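Local coordinates for protein probable tagatose 6-phosphate kinase (Sinorhizobium meliloti, PDB 3TXV) that may phosphorylate tagatose 6-phosphate, although it belongs to the family of the GatZ/KbaZ subunit of tagatose-1,6-bisphosphate aldolase and its true role is uncertain, at residues I34-L39 with A413-V418; R73-I78 with I89-D94; E202-H207 with G218-V223; E298-L303 with Y359-P364. One frame throughout, in Å; residues are numbered along the deposited sequence.

Contact 1. Residues I34-L39 with A413-V418; sequences IEAAML and AAVDAV
Ala36 turns its one methyl group straight at Val415, and that short, blunt side chain lets two helices come close together. The CA atoms of Ala36 and Asp416 lie just 6.2 Å apart; with only a methyl beyond its CA, Ala36 adds little bulk between the backbones. On the other helix the branched valine supplies the surface: Ala36 CB rests 3.8 Å from Val415 CB and equally near the CG1 methyl of Val415. CG1 is anti to the valine's own backbone N (chi1 -162°), which carries this methyl toward the alanine, whereas CG2 lies farther away, 4.4 Å from Ala36 CB. Where Ala36 and Val415 meet, the touching atoms are all aliphatic carbon, and that spot is held by van der Waals packing.

Segment 34-39 belongs to helix 31-43, the first helix of a closed eight-stranded parallel beta/alpha barrel, and segment 413-418 to the C-terminal helix 407-424, which packs against the outside of that barrel. Val415 also meets Leu292 of helix 290-310, the helix following the last barrel strand, so the terminal helix touches both the first and the last helices of the ring.

Beside the apolar spot, Asp416 starts out alongside the neighbouring helix and then bends its carboxylate nearer. OD1 of Asp416 comes to 4.2 Å from the carbonyl O of Ala36, but both are acceptors and do not bond. The carboxylate instead pairs through OD2 with Arg40, one turn further along helix 31-43. A second salt bridge joins the same two helices, between Glu35 and Lys408.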
loop_
_atom_site.group_PDB
_atom_site.type_symbol
_atom_site.label_atom_id
_atom_site.label_comp_id
_atom_site.label_asym_id
_atom_site.label_seq_id
_atom_site.Cartn_x
_atom_site.Cartn_y
_atom_site.Cartn_z
ATOM N N ILE A 34 0.838 8.782 -5.421
ATOM C CA ILE A 34 2.107 9.216 -4.888
ATOM C C ILE A 34 2.168 10.764 -4.811
ATOM O O ILE A 34 2.429 11.322 -3.725
ATOM C CB ILE A 34 3.288 8.598 -5.668
ATOM C CG1 ILE A 34 3.425 7.121 -5.296
ATOM C CG2 ILE A 34 4.594 9.311 -5.335
ATOM C CD1 ILE A 34 3.782 6.251 -6.468
ATOM N N GLU A 35 1.901 11.431 -5.947
ATOM C CA GLU A 35 1.819 12.892 -6.047
ATOM C C GLU A 35 0.961 13.435 -4.928
ATOM O O GLU A 35 1.345 14.381 -4.251
ATOM C CB GLU A 35 1.230 13.275 -7.401
ATOM C CG GLU A 35 1.009 14.795 -7.703
ATOM C CD GLU A 35 0.765 15.033 -9.209
ATOM O OE1 GLU A 35 0.882 14.060 -10.010
ATOM O OE2 GLU A 35 0.480 16.178 -9.612
ATOM N N ALA A 36 -0.191 12.813 -4.719
ATOM C CA ALA A 36 -1.122 13.239 -3.683
ATOM C C ALA A 36 -0.599 13.000 -2.268
ATOM O O ALA A 36 -0.791 13.819 -1.370
ATOM C CB ALA A 36 -2.444 12.549 -3.879
ATOM N N ALA A 37 0.065 11.876 -2.075
ATOM C CA ALA A 37 0.696 11.588 -0.801
ATOM C C ALA A 37 1.757 12.600 -0.530
ATOM O O ALA A 37 1.838 13.122 0.561
ATOM C CB ALA A 37 1.281 10.185 -0.770
HETATM N N MSE A 38 2.580 12.884 -1.515
HETATM C CA MSE A 38 3.599 13.887 -1.296
HETATM C C MSE A 38 2.960 15.237 -0.904
HETATM O O MSE A 38 3.245 15.752 0.162
HETATM C CB MSE A 38 4.529 13.994 -2.503
HETATM C CG MSE A 38 5.579 12.894 -2.599
HETATM SE SE MSE A 38 6.057 12.860 -4.439
HETATM C CE MSE A 38 7.764 11.964 -4.473
ATOM N N LEU A 39 2.049 15.763 -1.726
ATOM C CA LEU A 39 1.395 17.050 -1.461
ATOM C C LEU A 39 0.862 17.202 -0.043
ATOM O O LEU A 39 0.947 18.283 0.544
ATOM C CB LEU A 39 0.291 17.352 -2.485
ATOM C CG LEU A 39 0.752 17.710 -3.921
ATOM C CD1 LEU A 39 -0.409 17.954 -4.868
ATOM C CD2 LEU A 39 1.710 18.914 -3.968
ATOM N N ALA A 413 -7.897 15.661 -4.937
ATOM C CA ALA A 413 -8.810 16.013 -3.861
ATOM C C ALA A 413 -9.456 14.806 -3.265
ATOM O O ALA A 413 -9.624 14.767 -2.058
ATOM C CB ALA A 413 -9.877 16.945 -4.373
ATOM N N ALA A 414 -9.822 13.839 -4.114
ATOM C CA ALA A 414 -10.381 12.559 -3.647
ATOM C C ALA A 414 -9.338 11.803 -2.826
ATOM O O ALA A 414 -9.585 11.499 -1.655
ATOM C CB ALA A 414 -10.884 11.712 -4.807
ATOM N N VAL A 415 -8.159 11.553 -3.408
ATOM C CA VAL A 415 -7.078 10.890 -2.673
ATOM C C VAL A 415 -6.814 11.556 -1.295
ATOM O O VAL A 415 -6.837 10.891 -0.236
ATOM C CB VAL A 415 -5.767 10.775 -3.518
ATOM C CG1 VAL A 415 -4.868 9.739 -2.938
ATOM C CG2 VAL A 415 -6.095 10.389 -4.941
ATOM N N ASP A 416 -6.598 12.876 -1.338
ATOM C CA ASP A 416 -6.258 13.701 -0.174
ATOM C C ASP A 416 -7.278 13.553 0.959
ATOM O O ASP A 416 -6.923 13.565 2.119
ATOM C CB ASP A 416 -6.123 15.156 -0.619
ATOM C CG ASP A 416 -5.274 15.985 0.323
ATOM O OD1 ASP A 416 -4.042 15.769 0.371
ATOM O OD2 ASP A 416 -5.823 16.877 0.994
ATOM N N ALA A 417 -8.546 13.367 0.622
ATOM C CA ALA A 417 -9.546 13.144 1.668
ATOM C C ALA A 417 -9.267 11.887 2.530
ATOM O O ALA A 417 -9.459 11.905 3.745
ATOM C CB ALA A 417 -10.956 13.141 1.091
ATOM N N VAL A 418 -8.794 10.813 1.903
ATOM C CA VAL A 418 -8.380 9.606 2.624
ATOM C C VAL A 418 -7.129 9.939 3.418
ATOM O O VAL A 418 -7.105 9.789 4.637
ATOM C CB VAL A 418 -8.094 8.444 1.655
ATOM C CG1 VAL A 418 -7.888 7.139 2.408
ATOM C CG2 VAL A 418 -9.212 8.313 0.592
#

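Contact 2. Residues R73-I78 with I89-D94; sequences RFVGAI and ILLGGD
Val75 holds CG1 anti to its backbone N (chi1 179°) and CG2 beside that nitrogen, a torsion that directs CG1 to Ile89 and CG2 to Leu91. Ile89, with chi1 at -49°, swings CG1 next to its own N and places the branch methyl CG2 anti to it, facing the valine. CG1 of Val75 and CG2 of Ile89 meet at 4.1 Å, the two side chains sliding past one another in opposite directions. The second methyl, CG2 of Val75, approaches CD2 of Leu91 at 4.4 Å. Beta-branched Ile89 suits an extended strand and offers its CG2 near the backbone, while the longer Leu91 brings CD2 out to the valine.

Ile89 and Leu91 can both take part because alternate residues of an extended strand face the same side. Leu90, between them, points to the other side and touches Leu49, while its backbone bonds to Val48 and Ile50 of the adjacent strand. Together strand 48-53, helix 68-81 and strand 89-96 form a right-handed beta-alpha-beta crossover, the repeating element of a beta/alpha barrel, and Val75 sits on the helix face turned inward to the sheet. It also touches Ile50, and Met38 of the preceding helix, so one small branched residue on helix 68-81 touches two strands and helix 31-43. Leu91 extends the apolar surface to Phe71 and Thr72.

Since only aliphatic branches meet here, the contact has no directional bond to fix its geometry; it probably rests on van der Waals packing and the partial exclusion of water.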
loop_
_atom_site.group_PDB
_atom_site.type_symbol
_atom_site.label_atom_id
_atom_site.label_comp_id
_atom_site.label_asym_id
_atom_site.label_seq_id
_atom_site.Cartn_x
_atom_site.Cartn_y
_atom_site.Cartn_z
ATOM N N ARG A 73 13.412 6.101 -9.196
ATOM C CA ARG A 73 13.535 7.233 -10.073
ATOM C C ARG A 73 12.144 7.624 -10.552
ATOM O O ARG A 73 11.852 8.803 -10.738
ATOM C CB ARG A 73 14.462 6.881 -11.241
ATOM N N PHE A 74 11.301 6.619 -10.761
ATOM C CA PHE A 74 9.858 6.802 -10.907
ATOM C C PHE A 74 9.286 7.759 -9.839
ATOM O O PHE A 74 8.762 8.821 -10.164
ATOM C CB PHE A 74 9.192 5.421 -10.831
ATOM C CG PHE A 74 7.686 5.450 -10.870
ATOM C CD1 PHE A 74 7.013 5.614 -12.079
ATOM C CD2 PHE A 74 6.950 5.273 -9.700
ATOM C CE1 PHE A 74 5.641 5.644 -12.111
ATOM C CE2 PHE A 74 5.578 5.297 -9.727
ATOM C CZ PHE A 74 4.912 5.475 -10.924
ATOM N N VAL A 75 9.397 7.379 -8.570
ATOM C CA VAL A 75 9.018 8.248 -7.463
ATOM C C VAL A 75 9.764 9.617 -7.514
ATOM O O VAL A 75 9.184 10.676 -7.230
ATOM C CB VAL A 75 9.220 7.529 -6.090
ATOM C CG1 VAL A 75 8.845 8.422 -4.931
ATOM C CG2 VAL A 75 8.374 6.284 -5.999
ATOM N N GLY A 76 11.039 9.618 -7.866
ATOM C CA GLY A 76 11.748 10.885 -7.966
ATOM C C GLY A 76 11.225 11.852 -9.041
ATOM O O GLY A 76 11.272 13.086 -8.879
ATOM N N ALA A 77 10.723 11.287 -10.135
ATOM C CA ALA A 77 10.225 12.069 -11.252
ATOM C C ALA A 77 9.012 12.930 -10.845
ATOM O O ALA A 77 8.903 14.123 -11.197
ATOM C CB ALA A 77 9.878 11.140 -12.399
ATOM N N ILE A 78 8.121 12.288 -10.093
ATOM C CA ILE A 78 6.925 12.871 -9.497
ATOM C C ILE A 78 7.326 14.040 -8.578
ATOM O O ILE A 78 6.774 15.142 -8.672
ATOM C CB ILE A 78 6.160 11.751 -8.724
ATOM C CG1 ILE A 78 5.676 10.697 -9.696
ATOM C CG2 ILE A 78 4.987 12.266 -7.962
ATOM C CD1 ILE A 78 5.143 9.492 -9.012
ATOM N N ILE A 89 11.546 12.071 1.068
ATOM C CA ILE A 89 10.948 10.860 0.605
ATOM C C ILE A 89 11.572 9.682 1.250
ATOM O O ILE A 89 12.757 9.486 1.166
ATOM C CB ILE A 89 11.273 10.632 -0.817
ATOM C CG1 ILE A 89 11.003 11.870 -1.637
ATOM C CG2 ILE A 89 10.475 9.487 -1.330
ATOM C CD1 ILE A 89 11.247 11.675 -3.067
ATOM N N LEU A 90 10.752 8.854 1.850
ATOM C CA LEU A 90 11.249 7.667 2.512
ATOM C C LEU A 90 10.792 6.417 1.792
ATOM O O LEU A 90 9.633 6.217 1.594
ATOM C CB LEU A 90 10.722 7.636 3.923
ATOM C CG LEU A 90 11.594 8.157 5.034
ATOM C CD1 LEU A 90 12.523 9.160 4.525
ATOM C CD2 LEU A 90 10.729 8.745 6.028
ATOM N N LEU A 91 11.701 5.547 1.423
ATOM C CA LEU A 91 11.291 4.395 0.619
ATOM C C LEU A 91 11.266 3.079 1.377
ATOM O O LEU A 91 12.288 2.623 1.858
ATOM C CB LEU A 91 12.177 4.248 -0.604
ATOM C CG LEU A 91 11.962 5.243 -1.732
ATOM C CD1 LEU A 91 13.049 5.069 -2.752
ATOM C CD2 LEU A 91 10.620 5.025 -2.392
ATOM N N GLY A 92 10.088 2.470 1.475
ATOM C CA GLY A 92 9.936 1.152 2.085
ATOM C C GLY A 92 9.926 -0.026 1.111
ATOM O O GLY A 92 9.738 0.141 -0.102
ATOM N N GLY A 93 10.158 -1.221 1.655
ATOM C CA GLY A 93 10.057 -2.477 0.930
ATOM C C GLY A 93 9.161 -3.335 1.788
ATOM O O GLY A 93 9.397 -3.500 3.003
ATOM N N ASP A 94 8.104 -3.848 1.173
ATOM C CA ASP A 94 7.068 -4.572 1.898
ATOM C C ASP A 94 7.058 -6.042 1.542
ATOM O O ASP A 94 7.163 -6.418 0.372
ATOM C CB ASP A 94 5.695 -3.957 1.616
ATOM C CG ASP A 94 4.562 -4.696 2.328
ATOM O OD1 ASP A 94 4.820 -5.218 3.432
ATOM O OD2 ASP A 94 3.433 -4.765 1.798
#

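Contact 3. Residues E202-H207 with G218-V223; sequences ETVRVH and GAFSRV
Phe220 reaches from a short helical turn toward helix 197-214, and it can be followed outward from CB. CG, anti to the backbone N and beside the carbonyl carbon (chi1 -178°), carries the ring toward segment 202-207. CB and CG serve mainly as the stalk; contact begins further along the ring. CE1 of Phe220 lies 4.3 Å from CB of His207 and 4.2 Å from its backbone C, which approaches the ring obliquely. At the tip, CZ of Phe220 meets CG2 of Val204 at 4.0 Å, and this methyl lies at the ring's edge, in its plane. CZ is also 4.0 Å from the carbonyl O of Val204, a plain contact. The two side chains cross at about a right angle. A long flat phenylalanine suits the place because it spans the gap between backbones whose nearest CA atoms, those of His207 and Phe220, are 8.3 Å apart.

His207 has its imidazole tied back to its own helix: ND1 donates to the carbonyl O of Thr203 at 3.0 Å from above the carbonyl plane, while the backbone N of His207 approaches that oxygen from the opposite face. One carbonyl thus takes two donors, and the histidine's rotation is restrained. In the chain, a type I turn from Phe220 to Val223 redirects the backbone, and Ser221 OG bonds to Gly218 O at 2.7 Å.

Phe211, later on helix 197-214, packs edge-to-face with Phe220. His207 lies against Ala149 and Ala152 of helix 145-161 and Ile175 of strand 172-176, while Val223 begins the following barrel strand, 223-227.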
loop_
_atom_site.group_PDB
_atom_site.type_symbol
_atom_site.label_atom_id
_atom_site.label_comp_id
_atom_site.label_asym_id
_atom_site.label_seq_id
_atom_site.Cartn_x
_atom_site.Cartn_y
_atom_site.Cartn_z
ATOM N N GLU A 202 7.093 -13.773 21.404
ATOM C CA GLU A 202 7.844 -14.948 20.964
ATOM C C GLU A 202 8.531 -14.732 19.637
ATOM O O GLU A 202 9.645 -15.188 19.434
ATOM C CB GLU A 202 6.993 -16.210 20.884
ATOM C CG GLU A 202 7.626 -17.329 21.729
ATOM C CD GLU A 202 7.985 -18.596 20.966
ATOM O OE1 GLU A 202 7.171 -19.081 20.139
ATOM O OE2 GLU A 202 9.093 -19.121 21.228
ATOM N N THR A 203 7.858 -14.027 18.741
ATOM C CA THR A 203 8.364 -13.770 17.419
ATOM C C THR A 203 9.653 -12.993 17.563
ATOM O O THR A 203 10.678 -13.322 16.941
ATOM C CB THR A 203 7.328 -12.962 16.601
ATOM O OG1 THR A 203 6.186 -13.792 16.324
ATOM C CG2 THR A 203 7.924 -12.461 15.277
ATOM N N VAL A 204 9.609 -11.974 18.410
ATOM C CA VAL A 204 10.794 -11.174 18.638
ATOM C C VAL A 204 11.846 -11.931 19.457
ATOM O O VAL A 204 13.035 -11.742 19.238
ATOM C CB VAL A 204 10.464 -9.707 19.091
ATOM C CG1 VAL A 204 9.104 -9.624 19.763
ATOM C CG2 VAL A 204 11.574 -9.085 19.922
ATOM N N ARG A 205 11.442 -12.825 20.358
ATOM C CA ARG A 205 12.463 -13.644 21.000
ATOM C C ARG A 205 13.198 -14.411 19.900
ATOM O O ARG A 205 14.394 -14.224 19.707
ATOM C CB ARG A 205 11.912 -14.596 22.076
ATOM C CG ARG A 205 13.020 -15.519 22.679
ATOM C CD ARG A 205 12.485 -16.534 23.706
ATOM N NE ARG A 205 11.697 -17.637 23.121
ATOM C CZ ARG A 205 12.195 -18.790 22.650
ATOM N NH1 ARG A 205 13.500 -19.040 22.673
ATOM N NH2 ARG A 205 11.381 -19.709 22.140
ATOM N N VAL A 206 12.467 -15.231 19.154
ATOM C CA VAL A 206 13.093 -16.135 18.216
ATOM C C VAL A 206 13.889 -15.414 17.126
ATOM O O VAL A 206 14.915 -15.925 16.674
ATOM C CB VAL A 206 12.105 -17.194 17.643
ATOM C CG1 VAL A 206 11.296 -16.630 16.488
ATOM C CG2 VAL A 206 12.859 -18.417 17.168
ATOM N N HIS A 207 13.450 -14.234 16.706
ATOM C CA HIS A 207 14.214 -13.525 15.667
ATOM C C HIS A 207 15.532 -13.025 16.246
ATOM O O HIS A 207 16.588 -13.099 15.605
ATOM C CB HIS A 207 13.424 -12.360 15.071
ATOM C CG HIS A 207 12.586 -12.723 13.889
ATOM N ND1 HIS A 207 11.408 -13.429 13.997
ATOM C CD2 HIS A 207 12.737 -12.446 12.575
ATOM C CE1 HIS A 207 10.874 -13.575 12.798
ATOM N NE2 HIS A 207 11.659 -12.984 11.917
ATOM N N GLY A 218 23.763 -6.327 15.103
ATOM C CA GLY A 218 23.700 -4.925 14.794
ATOM C C GLY A 218 22.485 -4.542 13.986
ATOM O O GLY A 218 21.931 -3.527 14.278
ATOM N N ALA A 219 22.040 -5.314 13.008
ATOM C CA ALA A 219 20.802 -4.988 12.331
ATOM C C ALA A 219 19.612 -5.145 13.271
ATOM O O ALA A 219 18.701 -4.317 13.250
ATOM C CB ALA A 219 20.629 -5.823 11.075
ATOM N N PHE A 220 19.627 -6.171 14.117
ATOM C CA PHE A 220 18.479 -6.411 14.984
ATOM C C PHE A 220 18.147 -5.247 15.889
ATOM O O PHE A 220 17.007 -5.111 16.312
ATOM C CB PHE A 220 18.639 -7.662 15.840
ATOM C CG PHE A 220 17.443 -7.948 16.699
ATOM C CD1 PHE A 220 16.351 -8.645 16.186
ATOM C CD2 PHE A 220 17.389 -7.497 18.017
ATOM C CE1 PHE A 220 15.210 -8.913 16.987
ATOM C CE2 PHE A 220 16.247 -7.745 18.829
ATOM C CZ PHE A 220 15.160 -8.457 18.306
ATOM N N SER A 221 19.141 -4.426 16.213
ATOM C CA SER A 221 18.903 -3.255 17.050
ATOM C C SER A 221 18.090 -2.206 16.284
ATOM O O SER A 221 17.403 -1.379 16.901
ATOM C CB SER A 221 20.221 -2.657 17.558
ATOM O OG SER A 221 21.096 -2.324 16.491
ATOM N N ARG A 222 18.177 -2.258 14.954
ATOM C CA ARG A 222 17.443 -1.372 14.069
ATOM C C ARG A 222 16.145 -2.011 13.595
ATOM O O ARG A 222 15.553 -1.557 12.600
ATOM C CB ARG A 222 18.295 -1.002 12.857
ATOM C CG ARG A 222 19.424 -0.031 13.158
ATOM C CD ARG A 222 20.162 0.392 11.908
ATOM N NE ARG A 222 20.871 -0.726 11.279
ATOM C CZ ARG A 222 22.088 -1.141 11.642
ATOM N NH1 ARG A 222 22.754 -0.526 12.630
ATOM N NH2 ARG A 222 22.648 -2.173 11.020
ATOM N N VAL A 223 15.701 -3.059 14.293
ATOM C CA VAL A 223 14.378 -3.601 14.037
ATOM C C VAL A 223 13.406 -2.763 14.829
ATOM O O VAL A 223 13.420 -2.762 16.071
ATOM C CB VAL A 223 14.216 -5.079 14.433
ATOM C CG1 VAL A 223 12.738 -5.468 14.426
ATOM C CG2 VAL A 223 14.986 -6.005 13.487
#

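Contact 4. Residues E298-L303 with Y359-P364; sequences EALYGL and YYWPHP
Helix 290-310, which follows the last strand of the beta/alpha barrel, receives the indole of Trp361 from the loop leading to helix 364-376, and Leu300 and Tyr301 are the helix residues that meet it. Tryptophan suits this place because its length bridges backbones that stay well apart: the CA atoms of Leu300 and Trp361 are separated by 11.1 Å. Its outermost carbon, CH2, does the touching. CD1 of Leu300 lies over one face of the indole, toward the rim, 4.3 Å from CH2 of Trp361. CE1 of Tyr301 comes instead to the indole's edge, near its plane, also 4.3 Å from that same CH2. The end of the tryptophan is therefore met by a methyl above and an aromatic C-H beside it, and the planes of the two rings stand steeply to each other, near a right angle. With chi1 at -83°, Tyr301 sets off along the flank of its helix and only its ring bends nearer the loop; its OH goes on to bond His350 ND1, a polar end satisfied beside an apolar contact.

The backbone of the loop is ordered around the indole's residue. A type I turn runs from Tyr360 to His363, closed by His363 N to Tyr360 O at 3.0 Å. His363 then occupies the N-cap of the next helix, its ND1 accepting from the backbone N of Lys365.

Around this core, Leu300 also touches Leu319 and Tyr301 touches Thr323, both of helix 319-329. Tyr360 packs on Val326 and Met327 of that helix, and Leu303 lies against Ala407 of the C-terminal helix 407-424.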
loop_
_atom_site.group_PDB
_atom_site.type_symbol
_atom_site.label_atom_id
_atom_site.label_comp_id
_atom_site.label_asym_id
_atom_site.label_seq_id
_atom_site.Cartn_x
_atom_site.Cartn_y
_atom_site.Cartn_z
ATOM N N GLU A 298 -13.198 6.273 -7.656
ATOM C CA GLU A 298 -14.485 6.984 -7.586
ATOM C C GLU A 298 -14.401 8.314 -8.298
ATOM O O GLU A 298 -15.305 8.652 -9.031
ATOM C CB GLU A 298 -14.953 7.255 -6.171
ATOM C CG GLU A 298 -15.457 6.083 -5.480
ATOM C CD GLU A 298 -16.015 6.447 -4.131
ATOM O OE1 GLU A 298 -15.717 7.593 -3.689
ATOM O OE2 GLU A 298 -16.741 5.597 -3.532
ATOM N N ALA A 299 -13.320 9.056 -8.076
ATOM C CA ALA A 299 -13.150 10.361 -8.707
ATOM C C ALA A 299 -13.119 10.204 -10.227
ATOM O O ALA A 299 -13.838 10.917 -10.961
ATOM C CB ALA A 299 -11.874 11.052 -8.205
ATOM N N LEU A 300 -12.307 9.259 -10.700
ATOM C CA LEU A 300 -12.216 9.049 -12.125
ATOM C C LEU A 300 -13.584 8.649 -12.688
ATOM O O LEU A 300 -13.977 9.153 -13.726
ATOM C CB LEU A 300 -11.109 8.063 -12.484
ATOM C CG LEU A 300 -9.663 8.565 -12.335
ATOM C CD1 LEU A 300 -8.742 7.408 -12.546
ATOM C CD2 LEU A 300 -9.283 9.693 -13.308
ATOM N N TYR A 301 -14.341 7.827 -11.969
ATOM C CA TYR A 301 -15.669 7.410 -12.451
ATOM C C TYR A 301 -16.705 8.531 -12.404
ATOM O O TYR A 301 -17.474 8.673 -13.339
ATOM C CB TYR A 301 -16.186 6.159 -11.719
ATOM C CG TYR A 301 -15.685 4.823 -12.261
ATOM C CD1 TYR A 301 -14.592 4.755 -13.107
ATOM C CD2 TYR A 301 -16.304 3.624 -11.887
ATOM C CE1 TYR A 301 -14.129 3.561 -13.583
ATOM C CE2 TYR A 301 -15.846 2.398 -12.367
ATOM C CZ TYR A 301 -14.754 2.375 -13.221
ATOM O OH TYR A 301 -14.269 1.163 -13.721
ATOM N N GLY A 302 -16.729 9.313 -11.327
ATOM C CA GLY A 302 -17.391 10.644 -11.331
ATOM C C GLY A 302 -17.051 11.517 -12.547
ATOM O O GLY A 302 -17.940 11.947 -13.316
ATOM N N LEU A 303 -15.751 11.729 -12.757
ATOM C CA LEU A 303 -15.283 12.492 -13.923
ATOM C C LEU A 303 -15.717 11.833 -15.223
ATOM O O LEU A 303 -16.066 12.504 -16.196
ATOM C CB LEU A 303 -13.767 12.680 -13.898
ATOM C CG LEU A 303 -13.323 13.573 -12.752
ATOM C CD1 LEU A 303 -11.811 13.672 -12.629
ATOM C CD2 LEU A 303 -13.936 14.898 -12.944
ATOM N N TYR A 359 -4.909 -2.960 -10.407
ATOM C CA TYR A 359 -3.859 -3.608 -11.168
ATOM C C TYR A 359 -4.027 -3.320 -12.666
ATOM O O TYR A 359 -3.098 -3.555 -13.455
ATOM C CB TYR A 359 -3.809 -5.111 -10.852
ATOM C CG TYR A 359 -3.446 -5.381 -9.420
ATOM C CD1 TYR A 359 -2.095 -5.463 -9.015
ATOM C CD2 TYR A 359 -4.439 -5.520 -8.444
ATOM C CE1 TYR A 359 -1.749 -5.698 -7.674
ATOM C CE2 TYR A 359 -4.102 -5.760 -7.093
ATOM C CZ TYR A 359 -2.759 -5.851 -6.727
ATOM O OH TYR A 359 -2.445 -6.059 -5.410
ATOM N N TYR A 360 -5.188 -2.765 -13.035
ATOM C CA TYR A 360 -5.511 -2.506 -14.444
ATOM C C TYR A 360 -5.260 -1.069 -14.874
ATOM O O TYR A 360 -5.186 -0.784 -16.056
ATOM C CB TYR A 360 -6.941 -2.948 -14.755
ATOM C CG TYR A 360 -7.136 -4.431 -14.490
ATOM C CD1 TYR A 360 -7.337 -4.890 -13.218
ATOM C CD2 TYR A 360 -7.073 -5.376 -15.526
ATOM C CE1 TYR A 360 -7.484 -6.232 -12.981
ATOM C CE2 TYR A 360 -7.238 -6.721 -15.295
ATOM C CZ TYR A 360 -7.443 -7.143 -14.018
ATOM O OH TYR A 360 -7.613 -8.477 -13.714
ATOM N N TRP A 361 -5.084 -0.161 -13.927
ATOM C CA TRP A 361 -4.686 1.194 -14.305
ATOM C C TRP A 361 -3.461 1.327 -15.267
ATOM O O TRP A 361 -3.377 2.308 -16.007
ATOM C CB TRP A 361 -4.575 2.090 -13.084
ATOM C CG TRP A 361 -5.905 2.231 -12.351
ATOM C CD1 TRP A 361 -6.148 1.986 -11.027
ATOM C CD2 TRP A 361 -7.158 2.630 -12.914
ATOM N NE1 TRP A 361 -7.457 2.213 -10.736
ATOM C CE2 TRP A 361 -8.104 2.612 -11.874
ATOM C CE3 TRP A 361 -7.571 3.011 -14.198
ATOM C CZ2 TRP A 361 -9.446 2.964 -12.074
ATOM C CZ3 TRP A 361 -8.908 3.342 -14.399
ATOM C CH2 TRP A 361 -9.827 3.324 -13.346
ATOM N N PRO A 362 -2.509 0.357 -15.248
ATOM C CA PRO A 362 -1.421 0.325 -16.261
ATOM C C PRO A 362 -1.694 -0.390 -17.594
ATOM O O PRO A 362 -0.923 -0.255 -18.523
ATOM C CB PRO A 362 -0.280 -0.399 -15.527
ATOM C CG PRO A 362 -0.631 -0.269 -14.042
ATOM C CD PRO A 362 -2.108 -0.361 -14.020
ATOM N N HIS A 363 -2.754 -1.159 -17.705
ATOM C CA HIS A 363 -2.980 -1.820 -18.961
ATOM C C HIS A 363 -3.155 -0.758 -20.025
ATOM O O HIS A 363 -3.965 0.139 -19.850
ATOM C CB HIS A 363 -4.219 -2.701 -18.925
ATOM C CG HIS A 363 -4.510 -3.352 -20.240
ATOM N ND1 HIS A 363 -4.771 -2.628 -21.389
ATOM C CD2 HIS A 363 -4.546 -4.658 -20.599
ATOM C CE1 HIS A 363 -4.956 -3.461 -22.396
ATOM N NE2 HIS A 363 -4.827 -4.698 -21.943
ATOM N N PRO A 364 -2.417 -0.867 -21.150
ATOM C CA PRO A 364 -2.472 0.123 -22.235
ATOM C C PRO A 364 -3.873 0.644 -22.619
ATOM O O PRO A 364 -4.026 1.865 -22.766
ATOM C CB PRO A 364 -1.798 -0.606 -23.424
ATOM C CG PRO A 364 -1.637 -2.021 -22.984
ATOM C CD PRO A 364 -1.475 -1.946 -21.495
#

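Overall arrangement
Contacts 2, 3 and 4 all lie within the chain span closed by contact 1, which brings the first barrel helix against the C-terminal one. Contacts 1 and 2 have centres 15 Å apart and touch, with CG2 of Ile34 3.7 Å from CD1 of Ile78. Contact 4 is equally near contact 1 and joins it where Ala414 CB meets Ala299 CB at 3.6 Å. Contact 3 stands apart, its centre about 34 Å from that of contact 1 and 41 Å from that of contact 4, across the barrel. Strand 89-96 of contact 2 also carries His95, which with Glu178 and His265 faces a common vacant point; the three might bind a metal, though none is present to confirm it.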